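Local coordinates for 2-polyprenyl-6-methoxyphenol hydroxylase-like FAD-dependent oxidoreductase (Streptomyces sp. NRRL 11266, PDB 6UI5), which binds flavin-adenine dinucleotide in a Rossmann-like domain and belongs to the FAD-dependent oxidoreductases that carry a thioredoxin-like C-terminal domain, at residues G62-T67 with L407-I412; G49-L54 with P91-L96; I388-V393 with C473-D478. One frame throughout, in Å; residues are numbered along the deposited sequence.

Contact 1. Residues G62-T67 with L407-I412; sequences GLREGT and LPKVQI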
loop_
_atom_site.group_PDB
_atom_site.type_symbol
_atom_site.label_atom_id
_atom_site.label_comp_id
_atom_site.label_asym_id
_atom_site.label_seq_id
_atom_site.Cartn_x
_atom_site.Cartn_y
_atom_site.Cartn_z
ATOM N N GLY A 62 30.857 -18.551 11.106
ATOM C CA GLY A 62 31.011 -19.136 12.423
ATOM C C GLY A 62 29.664 -19.124 13.098
ATOM O O GLY A 62 29.190 -20.144 13.596
ATOM N N LEU A 63 29.026 -17.957 13.073
ATOM C CA LEU A 63 27.604 -17.898 13.366
ATOM C C LEU A 63 26.780 -18.620 12.304
ATOM O O LEU A 63 25.678 -19.095 12.599
ATOM C CB LEU A 63 27.162 -16.450 13.471
ATOM C CG LEU A 63 27.582 -15.586 14.661
ATOM C CD1 LEU A 63 27.033 -14.201 14.398
ATOM C CD2 LEU A 63 27.021 -16.113 15.977
ATOM N N ARG A 64 27.283 -18.706 11.063
ATOM C CA ARG A 64 26.477 -19.275 9.986
ATOM C C ARG A 64 26.494 -20.808 10.003
ATOM O O ARG A 64 25.449 -21.440 9.806
ATOM C CB ARG A 64 26.951 -18.732 8.627
ATOM C CG ARG A 64 26.277 -17.421 8.199
ATOM C CD ARG A 64 26.429 -17.080 6.663
ATOM N NE ARG A 64 27.791 -16.670 6.334
ATOM C CZ ARG A 64 28.160 -15.432 6.037
ATOM N NH1 ARG A 64 27.260 -14.464 5.961
ATOM N NH2 ARG A 64 29.440 -15.175 5.801
ATOM N N GLU A 65 27.652 -21.426 10.246
ATOM C CA GLU A 65 27.760 -22.875 10.106
ATOM C C GLU A 65 26.814 -23.580 11.058
ATOM O O GLU A 65 26.681 -23.197 12.224
ATOM C CB GLU A 65 29.193 -23.351 10.369
ATOM C CG GLU A 65 29.344 -24.875 10.593
ATOM C CD GLU A 65 29.367 -25.682 9.298
ATOM O OE1 GLU A 65 29.189 -25.090 8.211
ATOM O OE2 GLU A 65 29.571 -26.914 9.368
ATOM N N GLY A 66 26.145 -24.616 10.542
ATOM C CA GLY A 66 25.268 -25.457 11.325
ATOM C C GLY A 66 23.862 -24.933 11.522
ATOM O O GLY A 66 22.987 -25.699 11.958
ATOM N N THR A 67 23.613 -23.657 11.220
ATOM C CA THR A 67 22.311 -23.052 11.455
ATOM C C THR A 67 21.466 -23.121 10.193
ATOM O O THR A 67 21.981 -23.073 9.074
ATOM C CB THR A 67 22.451 -21.598 11.900
ATOM O OG1 THR A 67 23.042 -20.834 10.841
ATOM C CG2 THR A 67 23.308 -21.493 13.170
ATOM N N LEU A 407 27.378 -3.440 -1.113
ATOM C CA LEU A 407 27.414 -4.244 -2.318
ATOM C C LEU A 407 26.815 -5.647 -2.118
ATOM O O LEU A 407 26.709 -6.148 -0.986
ATOM C CB LEU A 407 28.857 -4.371 -2.778
ATOM C CG LEU A 407 29.392 -3.099 -3.409
ATOM C CD1 LEU A 407 30.887 -3.279 -3.585
ATOM C CD2 LEU A 407 28.695 -2.886 -4.775
ATOM N N PRO A 408 26.448 -6.314 -3.219
ATOM C CA PRO A 408 25.960 -7.700 -3.135
ATOM C C PRO A 408 27.064 -8.708 -2.835
ATOM O O PRO A 408 28.264 -8.446 -2.989
ATOM C CB PRO A 408 25.362 -7.958 -4.525
ATOM C CG PRO A 408 25.192 -6.595 -5.150
ATOM C CD PRO A 408 26.272 -5.746 -4.572
ATOM N N LYS A 409 26.629 -9.896 -2.408
ATOM C CA LYS A 409 27.569 -10.911 -1.941
ATOM C C LYS A 409 28.284 -11.518 -3.139
ATOM O O LYS A 409 27.812 -12.493 -3.733
ATOM C CB LYS A 409 26.849 -11.982 -1.107
ATOM C CG LYS A 409 27.715 -13.173 -0.703
ATOM C CD LYS A 409 27.112 -13.999 0.425
ATOM C CE LYS A 409 27.530 -13.462 1.786
ATOM N NZ LYS A 409 27.957 -14.569 2.723
ATOM N N VAL A 410 29.403 -10.931 -3.529
ATOM C CA VAL A 410 30.137 -11.420 -4.688
ATOM C C VAL A 410 31.549 -11.728 -4.244
ATOM O O VAL A 410 32.085 -11.101 -3.326
ATOM C CB VAL A 410 30.150 -10.428 -5.890
ATOM C CG1 VAL A 410 28.772 -10.344 -6.543
ATOM C CG2 VAL A 410 30.641 -9.037 -5.476
ATOM N N GLN A 411 32.146 -12.703 -4.912
ATOM C CA GLN A 411 33.575 -12.941 -4.786
ATOM C C GLN A 411 34.363 -11.836 -5.469
ATOM O O GLN A 411 34.024 -11.397 -6.572
ATOM C CB GLN A 411 33.939 -14.281 -5.418
ATOM C CG GLN A 411 33.519 -15.458 -4.603
ATOM C CD GLN A 411 34.217 -15.457 -3.278
ATOM O OE1 GLN A 411 33.715 -14.894 -2.305
ATOM N NE2 GLN A 411 35.398 -16.070 -3.229
ATOM N N ILE A 412 35.437 -11.392 -4.832
ATOM C CA ILE A 412 36.425 -10.603 -5.543
ATOM C C ILE A 412 37.778 -11.275 -5.378
ATOM O O ILE A 412 38.189 -11.596 -4.259
ATOM C CB ILE A 412 36.443 -9.134 -5.086
ATOM C CG1 ILE A 412 36.868 -9.011 -3.656
ATOM C CG2 ILE A 412 35.074 -8.462 -5.307
ATOM C CD1 ILE A 412 38.249 -8.586 -3.554
#

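Contact 2. Residues G49-L54 with P91-L96; sequences GTLEML and PTHMVL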
loop_
_atom_site.group_PDB
_atom_site.type_symbol
_atom_site.label_atom_id
_atom_site.label_comp_id
_atom_site.label_asym_id
_atom_site.label_seq_id
_atom_site.Cartn_x
_atom_site.Cartn_y
_atom_site.Cartn_z
ATOM N N GLY A 49 20.681 -8.239 5.541
ATOM C CA GLY A 49 21.394 -6.987 5.752
ATOM C C GLY A 49 22.256 -7.006 7.002
ATOM O O GLY A 49 23.351 -6.424 7.027
ATOM N N THR A 50 21.764 -7.668 8.068
ATOM C CA THR A 50 22.537 -7.801 9.292
ATOM C C THR A 50 23.727 -8.711 9.071
ATOM O O THR A 50 24.823 -8.452 9.584
ATOM C CB THR A 50 21.653 -8.348 10.411
ATOM O OG1 THR A 50 20.574 -7.441 10.646
ATOM C CG2 THR A 50 22.465 -8.541 11.676
ATOM N N LEU A 51 23.535 -9.780 8.300
ATOM C CA LEU A 51 24.665 -10.638 7.954
ATOM C C LEU A 51 25.772 -9.863 7.229
ATOM O O LEU A 51 26.942 -9.971 7.613
ATOM C CB LEU A 51 24.185 -11.831 7.135
ATOM C CG LEU A 51 23.581 -12.911 8.042
ATOM C CD1 LEU A 51 22.698 -13.919 7.267
ATOM C CD2 LEU A 51 24.691 -13.602 8.800
ATOM N N GLU A 52 25.433 -9.049 6.203
ATOM C CA GLU A 52 26.488 -8.311 5.479
ATOM C C GLU A 52 27.265 -7.386 6.415
ATOM O O GLU A 52 28.498 -7.341 6.369
ATOM C CB GLU A 52 25.942 -7.491 4.280
ATOM C CG GLU A 52 24.774 -8.077 3.457
ATOM C CD GLU A 52 24.260 -7.140 2.300
ATOM O OE1 GLU A 52 24.024 -7.681 1.193
ATOM O OE2 GLU A 52 24.102 -5.892 2.479
ATOM N N MET A 53 26.559 -6.647 7.282
ATOM C CA MET A 53 27.245 -5.753 8.216
ATOM C C MET A 53 28.139 -6.506 9.188
ATOM O O MET A 53 29.166 -5.968 9.616
ATOM C CB MET A 53 26.239 -4.934 9.015
ATOM C CG MET A 53 25.552 -3.896 8.191
ATOM S SD MET A 53 24.544 -2.874 9.237
ATOM C CE MET A 53 22.962 -3.736 9.110
ATOM N N LEU A 54 27.754 -7.727 9.580
ATOM C CA LEU A 54 28.633 -8.512 10.442
ATOM C C LEU A 54 29.767 -9.135 9.642
ATOM O O LEU A 54 30.863 -9.333 10.181
ATOM C CB LEU A 54 27.854 -9.606 11.182
ATOM C CG LEU A 54 26.746 -9.275 12.184
ATOM C CD1 LEU A 54 25.947 -10.535 12.565
ATOM C CD2 LEU A 54 27.339 -8.711 13.432
ATOM N N PRO A 91 19.961 -15.917 2.300
ATOM C CA PRO A 91 18.777 -16.220 3.112
ATOM C C PRO A 91 18.976 -15.742 4.539
ATOM O O PRO A 91 20.103 -15.639 5.027
ATOM C CB PRO A 91 18.696 -17.747 3.054
ATOM C CG PRO A 91 20.159 -18.180 2.870
ATOM C CD PRO A 91 20.737 -17.126 1.957
ATOM N N THR A 92 17.862 -15.459 5.217
ATOM C CA THR A 92 17.908 -15.298 6.670
ATOM C C THR A 92 18.447 -16.564 7.315
ATOM O O THR A 92 18.009 -17.672 6.990
ATOM C CB THR A 92 16.523 -14.983 7.225
ATOM O OG1 THR A 92 16.200 -13.621 6.962
ATOM C CG2 THR A 92 16.491 -15.174 8.711
ATOM N N HIS A 93 19.416 -16.398 8.214
ATOM C CA HIS A 93 19.967 -17.515 8.967
ATOM C C HIS A 93 19.430 -17.525 10.402
ATOM O O HIS A 93 19.209 -16.472 11.011
ATOM C CB HIS A 93 21.493 -17.464 8.979
ATOM C CG HIS A 93 22.132 -17.915 7.702
ATOM N ND1 HIS A 93 21.959 -17.251 6.507
ATOM C CD2 HIS A 93 22.979 -18.941 7.444
ATOM C CE1 HIS A 93 22.658 -17.860 5.563
ATOM N NE2 HIS A 93 23.283 -18.889 6.106
ATOM N N MET A 94 19.232 -18.723 10.951
ATOM C CA MET A 94 18.604 -18.873 12.266
ATOM C C MET A 94 19.704 -18.875 13.321
ATOM O O MET A 94 20.179 -19.913 13.779
ATOM C CB MET A 94 17.758 -20.135 12.304
ATOM C CG MET A 94 16.655 -20.147 11.238
ATOM S SD MET A 94 15.121 -19.276 11.619
ATOM C CE MET A 94 15.365 -17.712 10.810
ATOM N N VAL A 95 20.134 -17.671 13.680
ATOM C CA VAL A 95 21.183 -17.456 14.660
ATOM C C VAL A 95 20.523 -16.941 15.924
ATOM O O VAL A 95 19.606 -16.118 15.867
ATOM C CB VAL A 95 22.259 -16.470 14.173
ATOM C CG1 VAL A 95 23.394 -16.432 15.174
ATOM C CG2 VAL A 95 22.775 -16.868 12.782
ATOM N N LEU A 96 20.974 -17.435 17.059
ATOM C CA LEU A 96 20.343 -17.102 18.315
ATOM C C LEU A 96 20.989 -15.842 18.865
ATOM O O LEU A 96 22.221 -15.736 18.906
ATOM C CB LEU A 96 20.459 -18.268 19.293
ATOM C CG LEU A 96 19.935 -19.577 18.669
ATOM C CD1 LEU A 96 20.980 -20.347 17.801
ATOM C CD2 LEU A 96 19.279 -20.505 19.698
#

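Contact 3. Residues I388-V393 with C473-D478; sequences IAYEGV and CVAWHD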
loop_
_atom_site.group_PDB
_atom_site.type_symbol
_atom_site.label_atom_id
_atom_site.label_comp_id
_atom_site.label_asym_id
_atom_site.label_seq_id
_atom_site.Cartn_x
_atom_site.Cartn_y
_atom_site.Cartn_z
ATOM N N ILE A 388 22.972 9.909 -1.673
ATOM C CA ILE A 388 24.304 10.316 -2.113
ATOM C C ILE A 388 24.114 11.406 -3.159
ATOM O O ILE A 388 23.546 11.150 -4.229
ATOM C CB ILE A 388 25.113 9.140 -2.689
ATOM C CG1 ILE A 388 25.336 8.031 -1.653
ATOM C CG2 ILE A 388 26.443 9.638 -3.296
ATOM C CD1 ILE A 388 26.462 8.284 -0.678
ATOM N N ALA A 389 24.562 12.621 -2.849
ATOM C CA ALA A 389 24.579 13.714 -3.815
ATOM C C ALA A 389 25.747 14.636 -3.495
ATOM O O ALA A 389 26.187 14.733 -2.348
ATOM C CB ALA A 389 23.281 14.508 -3.804
ATOM N N TYR A 390 26.247 15.313 -4.516
ATOM C CA TYR A 390 27.391 16.193 -4.355
ATOM C C TYR A 390 27.120 17.495 -5.083
ATOM O O TYR A 390 26.383 17.521 -6.080
ATOM C CB TYR A 390 28.685 15.539 -4.884
ATOM C CG TYR A 390 28.990 14.213 -4.232
ATOM C CD1 TYR A 390 29.430 14.161 -2.920
ATOM C CD2 TYR A 390 28.822 13.013 -4.922
ATOM C CE1 TYR A 390 29.705 12.965 -2.313
ATOM C CE2 TYR A 390 29.099 11.810 -4.329
ATOM C CZ TYR A 390 29.536 11.788 -3.006
ATOM O OH TYR A 390 29.828 10.604 -2.348
ATOM N N GLU A 391 27.697 18.581 -4.574
ATOM C CA GLU A 391 27.531 19.859 -5.248
ATOM C C GLU A 391 28.185 19.806 -6.622
ATOM O O GLU A 391 29.261 19.220 -6.794
ATOM C CB GLU A 391 28.131 21.001 -4.420
ATOM C CG GLU A 391 27.126 21.805 -3.558
ATOM C CD GLU A 391 25.760 22.064 -4.234
ATOM O OE1 GLU A 391 25.679 22.164 -5.479
ATOM O OE2 GLU A 391 24.749 22.172 -3.509
ATOM N N GLY A 392 27.506 20.372 -7.618
ATOM C CA GLY A 392 28.073 20.403 -8.955
ATOM C C GLY A 392 27.694 19.216 -9.804
ATOM O O GLY A 392 27.202 19.357 -10.936
ATOM N N VAL A 393 27.954 18.029 -9.261
ATOM C CA VAL A 393 27.569 16.761 -9.886
ATOM C C VAL A 393 26.060 16.774 -10.107
ATOM O O VAL A 393 25.300 17.104 -9.174
ATOM C CB VAL A 393 27.983 15.560 -9.008
ATOM C CG1 VAL A 393 27.468 14.255 -9.630
ATOM C CG2 VAL A 393 29.487 15.525 -8.848
ATOM N N CYS A 473 29.000 1.447 2.489
ATOM C CA CYS A 473 28.071 2.073 1.554
ATOM C C CYS A 473 28.834 2.641 0.361
ATOM O O CYS A 473 29.895 3.265 0.533
ATOM C CB CYS A 473 27.263 3.192 2.240
ATOM S SG CYS A 473 26.187 2.671 3.640
ATOM N N VAL A 474 28.293 2.412 -0.841
ATOM C CA VAL A 474 28.902 2.905 -2.083
ATOM C C VAL A 474 28.714 4.417 -2.176
ATOM O O VAL A 474 27.606 4.893 -2.440
ATOM C CB VAL A 474 28.301 2.245 -3.317
ATOM C CG1 VAL A 474 28.869 2.966 -4.577
ATOM C CG2 VAL A 474 28.591 0.794 -3.340
ATOM N N ALA A 475 29.794 5.177 -2.024
ATOM C CA ALA A 475 29.679 6.617 -2.191
ATOM C C ALA A 475 30.033 7.079 -3.598
ATOM O O ALA A 475 29.798 8.243 -3.927
ATOM C CB ALA A 475 30.572 7.337 -1.171
ATOM N N TRP A 476 30.566 6.195 -4.437
ATOM C CA TRP A 476 31.015 6.571 -5.771
ATOM C C TRP A 476 31.329 5.311 -6.556
ATOM O O TRP A 476 31.853 4.335 -6.000
ATOM C CB TRP A 476 32.265 7.467 -5.721
ATOM C CG TRP A 476 32.951 7.709 -7.059
ATOM C CD1 TRP A 476 32.817 8.817 -7.865
ATOM C CD2 TRP A 476 33.890 6.853 -7.720
ATOM N NE1 TRP A 476 33.605 8.695 -8.975
ATOM C CE2 TRP A 476 34.273 7.502 -8.921
ATOM C CE3 TRP A 476 34.451 5.609 -7.415
ATOM C CZ2 TRP A 476 35.185 6.940 -9.823
ATOM C CZ3 TRP A 476 35.352 5.051 -8.310
ATOM C CH2 TRP A 476 35.716 5.720 -9.502
ATOM N N HIS A 477 31.035 5.358 -7.844
ATOM C CA HIS A 477 31.460 4.330 -8.782
ATOM C C HIS A 477 31.431 4.931 -10.192
ATOM O O HIS A 477 30.818 5.976 -10.417
ATOM C CB HIS A 477 30.567 3.101 -8.648
ATOM C CG HIS A 477 29.200 3.289 -9.220
ATOM N ND1 HIS A 477 28.985 3.629 -10.542
ATOM C CD2 HIS A 477 27.973 3.195 -8.651
ATOM C CE1 HIS A 477 27.687 3.731 -10.762
ATOM N NE2 HIS A 477 27.049 3.464 -9.635
ATOM N N ASP A 478 32.061 4.233 -11.156
ATOM C CA ASP A 478 32.236 4.757 -12.520
ATOM C C ASP A 478 31.454 3.981 -13.577
ATOM O O ASP A 478 31.914 3.847 -14.706
ATOM C CB ASP A 478 33.713 4.779 -12.921
ATOM C CG ASP A 478 34.359 3.376 -12.937
ATOM O OD1 ASP A 478 33.641 2.363 -12.823
ATOM O OD2 ASP A 478 35.601 3.274 -13.053
#

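Contact 1. Residues G62-T67 with L407-I412
Arg64 and Lys409 meet in a small surface contact between the FAD-binding Rossmann-type part of the fold and the thioredoxin-like C-terminal part. Residues 62-67 belong to the loop between helix 48-55 and strand 69-75, while residues 407-412 lead into strand 411-414, half of a two-stranded antiparallel hairpin. The backbones stay well apart, with the CA atoms of Arg64 and Lys409 separated by 14.6 Å, and two long side chains approaching from opposite directions bridge the interval. The Lys409 ammonium sits over one face of the Arg64 guanidinium, 3.1 Å above its plane and displaced toward the rim bearing the two terminal nitrogens: NZ is 3.3 Å from NH1 and 3.5 Å from NH2. These are two donors, and no hydrogen bond joins them.

The two cations probably tolerate each other because they share a pair of carboxylates. NH1 of Arg64 forms a salt bridge with Glu90 and NH2 one with Asp55, and Lys409 NZ adds long, weak ion pairs to both acids. The cluster is therefore probably close to balanced in charge, and the bonds to Glu90 and Asp55 would restrict rotation of the guanidinium. Lys409, at the centre of an inverse gamma turn, leaves its backbone with CG anti to N (chi1 173°) and bends only near its end, which carries NZ over the arginine.

At the root of the arginine, a type II beta turn from Arg64 to Thr67 folds the loop back, with Gly66 at a positive phi. The carbonyl oxygen of Arg64 accepts two bonds from Thr67, both arriving on the same face of the carbonyl plane: one from N at 3.2 Å and a shorter one from OG1 at 2.7 Å.

Contact 2. Residues G49-L54 with P91-L96
Leu51 packs against His93 where helix 48-55 of the FAD-binding domain meets 92-93, a weakly bonded edge strand of a three-stranded antiparallel sheet. From CA of Leu51, CB sets out toward residues 91-96. CG then lies beside the backbone N and anti to the carbonyl carbon (chi1 -80°), and from there CD1 extends the chain to the contact. This methyl makes the contact: it is 3.5 Å from ND1 of His93 and 4.1 Å from both CB and CG of the same residue, meeting the ring obliquely. It also lies 3.8 Å from the carbonyl oxygen of Pro91. The leucine and histidine side chains cross at about a right angle, and Glu90 adds to the packing around Leu51.

The imidazole has its own anchor within 91-96, because ND1 donates a hydrogen bond to the carbonyl oxygen of Pro91, two residues back. Leu51 CD1 thus lies close to both the donor and the acceptor of this bond. Beyond the histidine, the chain makes an inverse gamma turn centred on Met94 before Leu96 takes the N-cap position of helix 97-110. On the helix side, the next residue, Glu52, turns to other partners and forms salt bridges with Arg89 and Arg406.

The histidine bond is bent rather than straight: His93 ND1 and Pro91 O are 2.9 Å apart, with an angle of 140° at the hydrogen, and the donor stands 42° above the carbonyl plane.

Contact 3. Residues I388-V393 with C473-D478
The hydroxyl of Tyr390 donates a hydrogen bond to the carbonyl oxygen of Ala475, with 2.8 Å between OH and O. The acceptor lies at the edge of the phenol ring and in its plane, whereas the hydroxyl is tilted 24° from the carbonyl plane of Ala475. The same OH rests 3.6 Å from Ala475 CB, so the tyrosine meets this residue through both its backbone and its methyl.

Ile388 packs on the same strand through both of its branches: CG1 lies beside the backbone N and CG2 anti to it (chi1 -61°), which turns both to the strand. CG2 lies 3.7 Å from Ala475 O, and the other branch carries CD1 to 3.9 Å from Ala475 CA, while CG1 faces Val474 O at 4.0 Å. The Ala475 carbonyl thus receives a polar bond and hydrocarbon packing. Ala475 has a psi of -9°, unusual for a strand, and both it and Trp476 bond through the backbone to Leu467, consistent with a beta bulge.

Strand 474-477 is an outer strand of the mixed four-stranded sheet in the thioredoxin-like part, next to strand 465-468. The Tyr390 side chain also packs on Thr489, Ala490 and Thr493 of helix 484-495.

How the contacts relate
Contacts 1 and 2 form one continuous region, their centres 9 Å apart: Arg64 CD packs 3.7 Å from His93 NE2, and Thr67 CB lies 3.4 Å from Met94 O. Contact 3 is remote, its centre about 27 Å from that of contact 1 and 28 Å from that of contact 2. It nevertheless touches contact 1 through Leu407 CD2 and Val474 CG2, 4.0 Å apart, whereas the nearest atoms of contacts 2 and 3 are about 8 Å apart. Leu407 thus touches both neighbours, its O lying 3.8 Å from Glu52 OE1 of contact 2. The Leu51 side chain is about 11 Å from the bound flavin-adenine dinucleotide, so contact 2 does not touch the cofactor through this residue.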